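Local coordinates for putative triphosphoribosyl-dephospho-coA synthase (Archaeoglobus fulgidus DSM 4304, PDB 3H9P), which is of unestablished function but may bind ATP and act as a triphosphoribosyl-dephospho-CoA synthase, at residues G37-L41 with S97-A101; A23-E29 with R42-S47; V175-Y179 with R215-D219; K193-Y198 with K221-A227; G75-I79 with F241-E246. All blocks are in the same frame, centred on the assembly; numbering follows the deposited sequence.

Contact 1. Residues G37-L41 with S97-A101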
# COMPACT_ATOMS: atom_id res chain seq x y z
N GLY A 37 -10.53 -9.05 16.24
CA GLY A 37 -10.38 -7.60 16.16
C GLY A 37 -10.13 -6.95 17.51
O GLY A 37 -9.11 -6.28 17.72
N GLU A 38 -11.09 -7.13 18.41
CA GLU A 38 -10.98 -6.63 19.78
C GLU A 38 -9.68 -7.07 20.42
O GLU A 38 -9.04 -6.28 21.11
CB GLU A 38 -12.13 -7.17 20.64
CG GLU A 38 -13.30 -6.25 20.76
CD GLU A 38 -12.86 -4.79 20.85
OE1 GLU A 38 -12.24 -4.42 21.88
OE2 GLU A 38 -13.12 -4.04 19.87
N GLY A 39 -9.32 -8.32 20.19
CA GLY A 39 -8.09 -8.90 20.71
C GLY A 39 -6.84 -8.16 20.29
O GLY A 39 -5.97 -7.84 21.14
N VAL A 40 -6.74 -7.87 18.99
CA VAL A 40 -5.57 -7.17 18.45
C VAL A 40 -5.55 -5.80 19.06
O VAL A 40 -4.53 -5.38 19.57
CB VAL A 40 -5.61 -7.07 16.90
CG1 VAL A 40 -4.42 -6.25 16.32
CG2 VAL A 40 -5.70 -8.45 16.27
N LEU A 41 -6.71 -5.14 19.10
CA LEU A 41 -6.82 -3.80 19.66
C LEU A 41 -6.46 -3.67 21.15
O LEU A 41 -5.77 -2.73 21.56
CB LEU A 41 -8.21 -3.20 19.35
CG LEU A 41 -8.53 -1.81 19.90
CD1 LEU A 41 -7.70 -0.74 19.24
CD2 LEU A 41 -10.03 -1.46 19.77
N SER A 97 -11.76 -2.64 14.20
CA SER A 97 -10.88 -2.77 15.35
C SER A 97 -9.42 -2.92 14.90
O SER A 97 -8.54 -2.25 15.43
CB SER A 97 -11.24 -3.99 16.17
OG SER A 97 -12.47 -3.78 16.81
N VAL A 98 -9.18 -3.76 13.91
CA VAL A 98 -7.81 -3.92 13.50
C VAL A 98 -7.24 -2.59 12.96
O VAL A 98 -6.11 -2.22 13.31
CB VAL A 98 -7.64 -5.08 12.52
CG1 VAL A 98 -6.27 -5.07 11.86
CG2 VAL A 98 -7.84 -6.40 13.27
N LEU A 99 -8.03 -1.90 12.14
CA LEU A 99 -7.67 -0.59 11.60
C LEU A 99 -7.40 0.47 12.68
O LEU A 99 -6.38 1.17 12.65
CB LEU A 99 -8.75 -0.12 10.61
CG LEU A 99 -8.48 1.14 9.78
CD1 LEU A 99 -7.07 1.11 9.15
CD2 LEU A 99 -9.53 1.27 8.69
N GLU A 100 -8.29 0.58 13.66
CA GLU A 100 -8.03 1.40 14.84
C GLU A 100 -6.75 0.99 15.60
O GLU A 100 -6.00 1.84 16.06
CB GLU A 100 -9.23 1.38 15.77
CG GLU A 100 -9.03 2.27 16.99
CD GLU A 100 -10.13 2.12 18.00
OE1 GLU A 100 -11.21 1.60 17.62
OE2 GLU A 100 -9.92 2.52 19.18
N ALA A 101 -6.48 -0.31 15.71
CA ALA A 101 -5.25 -0.79 16.37
C ALA A 101 -3.99 -0.33 15.63
O ALA A 101 -2.96 0.03 16.25
CB ALA A 101 -5.26 -2.34 16.55

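Contact 2. Residues A23-E29 with R42-S47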
# COMPACT_ATOMS: atom_id res chain seq x y z
N ALA A 23 1.17 -7.92 26.99
CA ALA A 23 -0.13 -8.24 26.39
C ALA A 23 -0.75 -9.56 26.85
O ALA A 23 -1.85 -10.00 26.37
CB ALA A 23 -0.02 -8.21 24.86
N PHE A 24 -0.07 -10.23 27.75
CA PHE A 24 -0.54 -11.52 28.18
C PHE A 24 -2.03 -11.52 28.67
O PHE A 24 -2.77 -12.40 28.28
CB PHE A 24 0.40 -12.08 29.23
CG PHE A 24 0.18 -13.53 29.51
CD1 PHE A 24 0.74 -14.48 28.68
CD2 PHE A 24 -0.57 -13.92 30.61
CE1 PHE A 24 0.53 -15.85 28.96
CE2 PHE A 24 -0.76 -15.26 30.93
CZ PHE A 24 -0.21 -16.23 30.10
N PRO A 25 -2.45 -10.54 29.50
CA PRO A 25 -3.87 -10.51 29.84
C PRO A 25 -4.83 -10.43 28.64
O PRO A 25 -5.89 -11.07 28.68
CB PRO A 25 -4.03 -9.25 30.72
CG PRO A 25 -2.66 -9.02 31.31
CD PRO A 25 -1.68 -9.51 30.23
N ALA A 26 -4.48 -9.66 27.61
CA ALA A 26 -5.24 -9.61 26.36
C ALA A 26 -5.28 -10.99 25.70
O ALA A 26 -6.32 -11.41 25.19
CB ALA A 26 -4.59 -8.61 25.38
N PHE A 27 -4.14 -11.68 25.70
CA PHE A 27 -4.06 -13.01 25.11
C PHE A 27 -4.98 -13.99 25.83
O PHE A 27 -5.66 -14.79 25.17
CB PHE A 27 -2.62 -13.55 25.10
CG PHE A 27 -1.69 -12.83 24.16
CD1 PHE A 27 -2.17 -12.17 23.04
CD2 PHE A 27 -0.33 -12.84 24.39
CE1 PHE A 27 -1.29 -11.51 22.15
CE2 PHE A 27 0.55 -12.18 23.50
CZ PHE A 27 0.04 -11.51 22.39
N LEU A 28 -5.02 -13.94 27.16
CA LEU A 28 -5.94 -14.79 27.93
C LEU A 28 -7.40 -14.47 27.58
O LEU A 28 -8.24 -15.37 27.42
CB LEU A 28 -5.69 -14.67 29.43
CG LEU A 28 -4.34 -15.17 29.98
CD1 LEU A 28 -4.26 -15.01 31.48
CD2 LEU A 28 -4.07 -16.63 29.58
N GLU A 29 -7.68 -13.20 27.40
CA GLU A 29 -9.00 -12.80 26.94
C GLU A 29 -9.37 -13.38 25.54
O GLU A 29 -10.46 -13.91 25.37
CB GLU A 29 -9.14 -11.29 27.01
CG GLU A 29 -10.41 -10.77 26.49
CD GLU A 29 -10.74 -9.36 27.03
OE1 GLU A 29 -9.80 -8.58 27.33
OE2 GLU A 29 -11.95 -9.07 27.18
N ARG A 42 -6.92 -4.63 21.95
CA ARG A 42 -6.58 -4.73 23.36
C ARG A 42 -5.09 -5.01 23.53
O ARG A 42 -4.41 -4.34 24.32
CB ARG A 42 -7.41 -5.81 24.04
CG ARG A 42 -8.69 -5.22 24.69
CD ARG A 42 -9.95 -6.08 24.55
NE ARG A 42 -11.13 -5.33 24.94
CZ ARG A 42 -11.66 -5.30 26.18
NH1 ARG A 42 -11.11 -5.99 27.16
NH2 ARG A 42 -12.74 -4.56 26.42
N ALA A 43 -4.58 -5.97 22.78
CA ALA A 43 -3.16 -6.29 22.85
C ALA A 43 -2.35 -5.04 22.61
O ALA A 43 -1.41 -4.77 23.34
CB ALA A 43 -2.76 -7.41 21.86
N VAL A 44 -2.74 -4.27 21.60
CA VAL A 44 -1.99 -3.08 21.23
C VAL A 44 -2.08 -2.03 22.31
O VAL A 44 -1.06 -1.45 22.70
CB VAL A 44 -2.44 -2.50 19.85
CG1 VAL A 44 -1.82 -1.13 19.61
CG2 VAL A 44 -2.09 -3.44 18.74
N LYS A 45 -3.29 -1.75 22.78
CA LYS A 45 -3.44 -0.76 23.85
C LYS A 45 -2.65 -1.22 25.07
O LYS A 45 -1.97 -0.42 25.71
CB LYS A 45 -4.91 -0.54 24.18
CG LYS A 45 -5.69 0.19 23.11
CD LYS A 45 -7.12 0.43 23.57
CE LYS A 45 -7.94 1.11 22.51
NZ LYS A 45 -9.19 1.68 23.10
N GLU A 46 -2.69 -2.51 25.36
CA GLU A 46 -2.11 -3.00 26.61
C GLU A 46 -0.61 -2.86 26.68
O GLU A 46 -0.08 -2.23 27.58
CB GLU A 46 -2.53 -4.44 26.91
CG GLU A 46 -3.73 -4.51 27.79
CD GLU A 46 -4.10 -5.92 28.21
OE1 GLU A 46 -3.21 -6.81 28.32
OE2 GLU A 46 -5.33 -6.13 28.45
N SER A 47 0.08 -3.47 25.72
CA SER A 47 1.52 -3.52 25.74
C SER A 47 2.13 -2.15 25.40
O SER A 47 3.35 -2.03 25.19
CB SER A 47 2.01 -4.59 24.80
OG SER A 47 1.62 -4.27 23.49

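Contact 3. Residues V175-Y179 with R215-D219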
# COMPACT_ATOMS: atom_id res chain seq x y z
N VAL A 175 17.57 -17.31 16.69
CA VAL A 175 18.45 -16.48 15.88
C VAL A 175 18.57 -17.05 14.48
O VAL A 175 18.32 -16.36 13.49
CB VAL A 175 19.86 -16.38 16.50
CG1 VAL A 175 20.75 -15.47 15.65
CG2 VAL A 175 19.76 -15.87 17.92
N GLU A 176 18.95 -18.32 14.38
CA GLU A 176 19.01 -18.90 13.06
C GLU A 176 17.69 -18.70 12.30
O GLU A 176 17.73 -18.33 11.14
CB GLU A 176 19.49 -20.35 13.06
CG GLU A 176 20.94 -20.53 13.57
CD GLU A 176 21.96 -19.54 12.99
OE1 GLU A 176 21.84 -19.09 11.84
OE2 GLU A 176 22.92 -19.19 13.70
N LEU A 177 16.55 -18.88 12.96
CA LEU A 177 15.26 -18.61 12.30
C LEU A 177 15.19 -17.19 11.77
O LEU A 177 14.85 -16.98 10.62
CB LEU A 177 14.04 -18.86 13.21
CG LEU A 177 12.68 -18.59 12.49
CD1 LEU A 177 12.58 -19.27 11.09
CD2 LEU A 177 11.47 -18.96 13.29
N TYR A 178 15.55 -16.23 12.60
CA TYR A 178 15.44 -14.83 12.23
C TYR A 178 16.23 -14.53 10.96
O TYR A 178 15.71 -13.90 10.03
CB TYR A 178 15.86 -13.94 13.40
CG TYR A 178 15.88 -12.48 13.07
CD1 TYR A 178 14.70 -11.74 13.01
CD2 TYR A 178 17.09 -11.82 12.82
CE1 TYR A 178 14.71 -10.36 12.71
CE2 TYR A 178 17.13 -10.48 12.50
CZ TYR A 178 15.94 -9.74 12.45
OH TYR A 178 15.99 -8.40 12.15
N TYR A 179 17.48 -14.99 10.90
CA TYR A 179 18.29 -14.70 9.71
C TYR A 179 17.81 -15.43 8.46
O TYR A 179 17.82 -14.85 7.35
CB TYR A 179 19.81 -14.80 9.97
CG TYR A 179 20.29 -13.67 10.89
CD1 TYR A 179 20.69 -12.44 10.36
CD2 TYR A 179 20.31 -13.83 12.27
CE1 TYR A 179 21.12 -11.40 11.19
CE2 TYR A 179 20.74 -12.80 13.12
CZ TYR A 179 21.13 -11.57 12.56
OH TYR A 179 21.54 -10.53 13.38
N ARG A 215 26.96 -10.51 11.50
CA ARG A 215 25.59 -10.20 11.91
C ARG A 215 25.42 -8.87 12.67
O ARG A 215 24.40 -8.16 12.52
CB ARG A 215 24.97 -11.39 12.65
CG ARG A 215 24.69 -12.55 11.71
CD ARG A 215 24.31 -13.84 12.42
NE ARG A 215 23.77 -14.77 11.45
CZ ARG A 215 23.32 -16.00 11.69
NH1 ARG A 215 23.35 -16.55 12.91
NH2 ARG A 215 22.85 -16.72 10.66
N LYS A 216 26.40 -8.50 13.48
CA LYS A 216 26.35 -7.23 14.18
C LYS A 216 26.53 -6.08 13.19
O LYS A 216 25.78 -5.10 13.22
CB LYS A 216 27.41 -7.19 15.26
CG LYS A 216 27.70 -5.80 15.78
CD LYS A 216 26.72 -5.38 16.88
CE LYS A 216 27.48 -4.59 17.97
NZ LYS A 216 28.28 -5.47 18.88
N GLU A 217 27.53 -6.21 12.32
CA GLU A 217 27.73 -5.29 11.21
C GLU A 217 26.39 -4.93 10.62
O GLU A 217 25.98 -3.77 10.64
CB GLU A 217 28.55 -5.99 10.14
CG GLU A 217 29.66 -5.16 9.54
CD GLU A 217 30.66 -6.04 8.81
OE1 GLU A 217 30.30 -7.20 8.49
OE2 GLU A 217 31.79 -5.57 8.56
N LEU A 218 25.69 -5.95 10.12
CA LEU A 218 24.42 -5.76 9.47
C LEU A 218 23.45 -5.06 10.40
O LEU A 218 22.84 -4.07 10.01
CB LEU A 218 23.83 -7.09 8.99
CG LEU A 218 22.45 -7.04 8.32
CD1 LEU A 218 22.40 -6.12 7.11
CD2 LEU A 218 22.05 -8.46 7.90
N ASP A 219 23.34 -5.54 11.63
CA ASP A 219 22.39 -4.95 12.56
C ASP A 219 22.66 -3.48 12.67
O ASP A 219 21.73 -2.66 12.59
CB ASP A 219 22.48 -5.62 13.93
CG ASP A 219 21.78 -6.96 13.96
OD1 ASP A 219 20.87 -7.17 13.13
OD2 ASP A 219 22.15 -7.82 14.81
O HOH W 1 18.26 -7.42 11.99

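Contact 4. Residues K193-Y198 with K221-A227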
# COMPACT_ATOMS: atom_id res chain seq x y z
N LYS A 193 9.66 2.26 3.82
CA LYS A 193 10.51 3.34 4.34
C LYS A 193 11.71 3.63 3.43
O LYS A 193 11.98 4.80 3.11
CB LYS A 193 11.00 3.02 5.77
CG LYS A 193 11.79 4.16 6.40
CD LYS A 193 12.06 3.94 7.87
CE LYS A 193 12.64 5.21 8.50
NZ LYS A 193 12.24 5.35 9.95
N MSE A 194 12.41 2.57 3.03
CA MSE A 194 13.68 2.64 2.29
C MSE A 194 13.55 2.34 0.81
O MSE A 194 14.47 2.62 0.06
CB MSE A 194 14.70 1.65 2.85
CG MSE A 194 14.87 1.66 4.33
SE MSE A 194 15.18 3.42 5.04
CE MSE A 194 16.86 3.94 4.13
N GLY A 195 12.44 1.75 0.40
CA GLY A 195 12.27 1.39 -0.99
C GLY A 195 12.53 -0.08 -1.27
O GLY A 195 13.24 -0.75 -0.54
N ARG A 196 11.95 -0.55 -2.36
CA ARG A 196 12.00 -1.93 -2.75
C ARG A 196 13.42 -2.42 -2.86
O ARG A 196 13.75 -3.47 -2.33
CB ARG A 196 11.24 -2.10 -4.08
CG ARG A 196 10.15 -3.12 -4.00
CD ARG A 196 9.01 -2.88 -4.99
NE ARG A 196 8.47 -4.18 -5.38
CZ ARG A 196 7.99 -4.49 -6.59
NH1 ARG A 196 7.93 -3.58 -7.56
NH2 ARG A 196 7.55 -5.72 -6.82
N GLU A 197 14.28 -1.68 -3.55
CA GLU A 197 15.64 -2.13 -3.77
C GLU A 197 16.48 -2.24 -2.49
O GLU A 197 17.34 -3.12 -2.38
CB GLU A 197 16.34 -1.30 -4.84
CG GLU A 197 17.21 -2.14 -5.77
CD GLU A 197 18.47 -2.59 -5.08
OE1 GLU A 197 19.02 -1.75 -4.32
OE2 GLU A 197 18.90 -3.75 -5.25
N TYR A 198 16.22 -1.40 -1.49
CA TYR A 198 16.94 -1.50 -0.23
C TYR A 198 16.44 -2.71 0.57
O TYR A 198 17.24 -3.46 1.14
CB TYR A 198 16.81 -0.21 0.60
CG TYR A 198 17.66 -0.20 1.85
CD1 TYR A 198 18.79 0.62 1.97
CD2 TYR A 198 17.33 -1.02 2.92
CE1 TYR A 198 19.57 0.59 3.12
CE2 TYR A 198 18.09 -1.05 4.08
CZ TYR A 198 19.20 -0.25 4.17
OH TYR A 198 19.92 -0.32 5.33
N LYS A 221 24.17 -1.57 10.52
CA LYS A 221 23.93 -0.84 9.28
C LYS A 221 22.45 -0.48 9.15
O LYS A 221 22.10 0.66 8.82
CB LYS A 221 24.39 -1.62 8.05
CG LYS A 221 24.42 -0.74 6.80
CD LYS A 221 23.86 -1.45 5.55
CE LYS A 221 23.87 -0.52 4.35
NZ LYS A 221 24.83 0.61 4.54
N LEU A 222 21.61 -1.47 9.43
CA LEU A 222 20.17 -1.32 9.52
C LEU A 222 19.76 -0.21 10.50
O LEU A 222 18.88 0.60 10.20
CB LEU A 222 19.56 -2.67 9.92
CG LEU A 222 19.12 -3.62 8.79
CD1 LEU A 222 20.02 -3.55 7.56
CD2 LEU A 222 18.93 -5.06 9.27
N LEU A 223 20.42 -0.17 11.65
CA LEU A 223 20.22 0.90 12.62
C LEU A 223 20.65 2.28 12.11
O LEU A 223 19.84 3.20 12.07
CB LEU A 223 20.89 0.58 13.95
CG LEU A 223 20.44 1.48 15.10
CD1 LEU A 223 18.95 1.30 15.36
CD2 LEU A 223 21.25 1.19 16.36
N LYS A 224 21.92 2.43 11.72
CA LYS A 224 22.38 3.72 11.20
C LYS A 224 21.49 4.17 10.03
O LYS A 224 21.22 5.37 9.87
CB LYS A 224 23.85 3.68 10.79
CG LYS A 224 24.85 3.66 11.96
CD LYS A 224 25.39 5.09 12.35
CE LYS A 224 26.88 5.05 12.72
NZ LYS A 224 27.55 6.40 12.77
N ASP A 225 21.01 3.22 9.24
CA ASP A 225 20.10 3.53 8.14
C ASP A 225 18.67 3.85 8.56
O ASP A 225 17.94 4.46 7.77
CB ASP A 225 20.11 2.42 7.09
CG ASP A 225 21.36 2.45 6.26
OD1 ASP A 225 22.16 3.39 6.42
OD2 ASP A 225 21.57 1.54 5.44
N GLY A 226 18.27 3.46 9.77
CA GLY A 226 16.88 3.62 10.24
C GLY A 226 15.95 2.57 9.63
O GLY A 226 14.73 2.77 9.52
N ALA A 227 16.53 1.44 9.24
CA ALA A 227 15.77 0.36 8.60
C ALA A 227 15.53 -0.78 9.58
O ALA A 227 16.45 -1.54 9.85
CB ALA A 227 16.53 -0.16 7.39

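Contact 5. Residues G75-I79 with F241-E246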
# COMPACT_ATOMS: atom_id res chain seq x y z
N GLY A 75 -2.20 -29.55 17.39
CA GLY A 75 -0.84 -29.14 17.10
C GLY A 75 -0.82 -27.93 16.18
O GLY A 75 -1.84 -27.29 15.92
N MSE A 76 0.37 -27.64 15.69
CA MSE A 76 0.65 -26.44 14.90
C MSE A 76 -0.11 -26.30 13.56
O MSE A 76 -0.53 -25.20 13.20
CB MSE A 76 2.17 -26.32 14.76
CG MSE A 76 2.71 -26.16 13.39
SE MSE A 76 4.49 -26.93 13.24
CE MSE A 76 4.65 -26.86 11.35
N VAL A 77 -0.31 -27.42 12.85
CA VAL A 77 -1.13 -27.40 11.64
C VAL A 77 -2.61 -27.23 11.95
O VAL A 77 -3.30 -26.51 11.26
CB VAL A 77 -0.87 -28.61 10.73
CG1 VAL A 77 -2.05 -28.89 9.81
CG2 VAL A 77 0.36 -28.36 9.87
N ASP A 78 -3.08 -27.85 13.02
CA ASP A 78 -4.43 -27.62 13.52
C ASP A 78 -4.71 -26.19 13.93
O ASP A 78 -5.82 -25.71 13.71
CB ASP A 78 -4.74 -28.57 14.66
CG ASP A 78 -4.75 -29.99 14.21
OD1 ASP A 78 -5.25 -30.25 13.08
OD2 ASP A 78 -4.22 -30.85 14.95
N ILE A 79 -3.74 -25.51 14.52
CA ILE A 79 -4.00 -24.16 15.04
C ILE A 79 -4.16 -23.23 13.86
O ILE A 79 -5.11 -22.45 13.76
CB ILE A 79 -2.84 -23.63 15.90
CG1 ILE A 79 -2.50 -24.60 17.05
CG2 ILE A 79 -3.14 -22.18 16.42
CD1 ILE A 79 -3.57 -24.85 17.99
N PHE A 241 5.47 -19.43 18.49
CA PHE A 241 4.20 -19.84 19.02
C PHE A 241 3.76 -21.19 18.45
O PHE A 241 3.39 -22.08 19.18
CB PHE A 241 3.08 -18.80 18.88
CG PHE A 241 1.76 -19.28 19.52
CD1 PHE A 241 1.59 -19.24 20.89
CD2 PHE A 241 0.78 -19.89 18.75
CE1 PHE A 241 0.42 -19.75 21.51
CE2 PHE A 241 -0.40 -20.40 19.35
CZ PHE A 241 -0.57 -20.33 20.73
N LEU A 242 3.78 -21.34 17.13
CA LEU A 242 3.45 -22.65 16.56
C LEU A 242 4.37 -23.78 17.02
O LEU A 242 3.90 -24.86 17.37
CB LEU A 242 3.35 -22.60 15.03
CG LEU A 242 2.23 -21.67 14.56
CD1 LEU A 242 2.20 -21.46 13.03
CD2 LEU A 242 0.87 -22.19 15.07
N ALA A 243 5.68 -23.52 17.07
CA ALA A 243 6.61 -24.58 17.46
C ALA A 243 6.36 -25.05 18.91
O ALA A 243 6.48 -26.26 19.23
CB ALA A 243 8.08 -24.14 17.26
N LEU A 244 6.03 -24.07 19.77
CA LEU A 244 5.67 -24.33 21.19
C LEU A 244 4.45 -25.22 21.30
O LEU A 244 4.42 -26.17 22.10
CB LEU A 244 5.36 -23.04 21.94
CG LEU A 244 6.55 -22.11 22.20
CD1 LEU A 244 6.07 -20.86 22.88
CD2 LEU A 244 7.64 -22.82 23.04
N ALA A 245 3.44 -24.92 20.48
CA ALA A 245 2.23 -25.69 20.54
C ALA A 245 2.46 -27.07 20.01
O ALA A 245 1.84 -28.01 20.47
CB ALA A 245 1.11 -25.02 19.79
N GLU A 246 3.36 -27.20 19.04
CA GLU A 246 3.63 -28.52 18.43
C GLU A 246 4.40 -29.43 19.41
O GLU A 246 4.15 -30.63 19.50
CB GLU A 246 4.39 -28.34 17.11
CG GLU A 246 4.59 -29.63 16.29
CD GLU A 246 3.27 -30.34 15.91
OE1 GLU A 246 2.21 -29.71 15.78
OE2 GLU A 246 3.33 -31.57 15.72
O HOH W 2 0.49 -30.20 13.81

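Contact 1. Residues G37-L41 with S97-A101
Two nearly parallel helices, 36-46 and 92-105, lie side by side here in a mostly buried contact of an all-helical fold. Over the short segments their axes approach to 8.0 Å and their N-to-C directions differ by only 12°, so Gly-37 pairs with Ser-97 and, one turn later, Leu-41 with Ala-101. Small residues permit the closeness: the C atom of Gly-37 sits 3.4 Å from CB of Ser-97, and a beta carbon on Gly-37 would be crowded against it. This illustrates the close helix-helix packing by which a bundle built without strands is held together, and helix 58-68 packs against it, with Phe-58 touching both Val-40 and Ala-101. Apolar contacts fill the interface, Val-40 CG1 and Leu-41 CD1 each lying 4.0 Å from Ala-101 CB, while Val-40 CG2 meets Val-98 CG2 at 4.2 Å. At the more open margin, Ser-97 OG donates a hydrogen bond to Glu-38 OE2 (3.1 Å), and nearby the backbone N of Gly-37 is bonded to the side chain of Asp-94.

Contact 2. Residues A23-E29 with R42-S47
How an alanine-lined helical hairpin can carry its polar groups along one margin is well illustrated by helices 24-33 and 36-46, which run antiparallel here at 165° with segment axes 8.6 Å apart. The first turn of a helix has amide groups without an intrahelical acceptor, and one of these, Ala-26 N, donates to Glu-46 OE1 at 3.2 Å. The carboxylate thus reaches from the end of one helix to the start of the other. Further along, Arg-42 NH1 donates to Glu-29 OE1 at 2.9 Å in a salt bridge; Glu-29 is also paired through OE2 with Lys-33, whereas Arg-42 NE has a long, weak ion pair with Glu-38. Ser-47 OG satisfies itself locally on Ala-43 O, 3.1 Å away. Beneath these groups, Ala-43 CB lies 4.1 Å from both Ala-23 CB and Ala-26 CB, and Phe-61 of helix 58-68 covers Ala-23 and Ala-43. The chemistry therefore implies a division: methyl groups set the close spacing, while charges and a helix-start amide add directional links beside them.

Contact 3. Residues V175-Y179 with R215-D219
A bidentate salt bridge dominates this contact: Arg-215 NH2 donates to Glu-176 OE1 and Arg-215 NH1 to Glu-176 OE2, both at 2.8 Å. The motif is an arginine held at its edge by a carboxylate and on its face by an aromatic ring, here spanning helices 171-182 and 212-225 of the all-helical fold. Lys-172 gives Glu-176 a second positive partner, and Arg-215 NE is bonded to the carbonyl of Ala-209. The guanidinium lies flat on Tyr-179, planes at 7° and centres 4.3 Å apart, an off-centre cation-pi stack in which CD of Arg-215 also makes a CH-pi contact, 3.9 Å from the ring centroid of Tyr-179. Such reach is needed because the segment axes stay 13.6 Å apart and cross at 54°; long side chains, not backbones, span the gap. Farther out, Val-175 CG1 packs 3.9 Å from Arg-215 NH1. A water completes the link, 2.5 Å from Tyr-178 OH and donating to Asp-219 OD1 at 2.9 Å.

Contact 4. Residues K193-Y198 with K221-A227
Polar contact between these segments centres on a very short hydrogen bond, in which Tyr-198 OH donates to Asp-225 OD2 at 2.5 Å. The same carboxylate oxygen, Asp-225 OD2, also takes part in a salt bridge with Lys-221 NZ, 3.5 Å away and one turn earlier on the helix, so it serves two partners at once. Backbone turns shape both sides. Helix 212-225 ends in a Schellman motif: Gly-226 has positive phi, Gly-226 N bonds to Leu-223 O at 2.8 Å, and Ala-227 N bonds to Leu-222 O at 2.7 Å. Across from it, Gly-195 both ends helix 188-194, with positive phi, and stands at the N-cap of helix 196-208, a sharp junction that lets Met-194 and Tyr-198 face the same turn. Apolar packing gathers at the Schellman end, where Ala-227 CB touches Tyr-198 CE2 at 3.8 Å and selenomethionine Met-194 CG at 3.9 Å. The aliphatic part of Lys-193 lies over the turn, its CD 3.3 Å from Gly-226 O. Trp-205 meets the Tyr-198 ring edge-to-face, and Met-194 also packs on Glu-197 of the second subunit, placing this contact at the interface between the two subunits.

Contact 5. Residues G75-I79 with F241-E246
Helix 230-246 meets the beginning of helix 76-88 in a contact that exemplifies how a glutamate from a distant part of the chain can serve first-turn amides at a helix N terminus, one directly and one through a water, with Gly-75 in the N-cap position. Followed in sequence, helix 230-246 first offers Phe-241, whose ring edge faces Ile-79, CE2 of Phe-241 lying 4.4 Å from CG2 of Ile-79; the ring also packs on Leu-64, Leu-67 and Ile-68 of helix 58-68. Leu-242 follows and forms the middle of the apolar contact. Its CD2 is 4.1 Å from Ile-79 CB, and its CB is 3.9 Å from CB of selenomethionine Met-76, while Leu-242 O approaches Met-76 CB to 3.5 Å. The Met-76 side chain then leads away, to pack on Ile-158 and Lys-162 of helix 155-167. One turn on, Ala-245 points toward the other segment and is partly covered by it, its carbonyl O 4.5 Å from Gly-75 CA. Glu-246 completes the contact at the last turn of the helix. Its OE1 comes to 3.4 Å from Gly-75 CA, where a beta carbon would clash, and accepts a hydrogen bond from Met-76 N at 2.8 Å. A water bridges the same oxygen to the next amide, donating to Glu-246 OE1 at 2.7 Å and accepting from Val-77 N at 3.0 Å.

From the N terminus, contact 2 closes the shortest loop, folding helix 24-33 back on helix 36-46. Contact 1 opens from that same helix before contact 2's second segment has been reached, so the two cross; they touch where Val-44 packs on Ala-101. Contact 5 opens at 75-79, before contact 1 closes on helix 92-105, and crosses it, then spans 161 residues to join helix 76-88 to helix 230-246. Nested inside that long loop, contacts 3 and 4 cross each other: contact 3 ties helix 171-182, and contact 4 the junction of helices 188-194 and 196-208, to helix 212-225. Contacts 1 and 3 lie on opposite sides of the chain's centre.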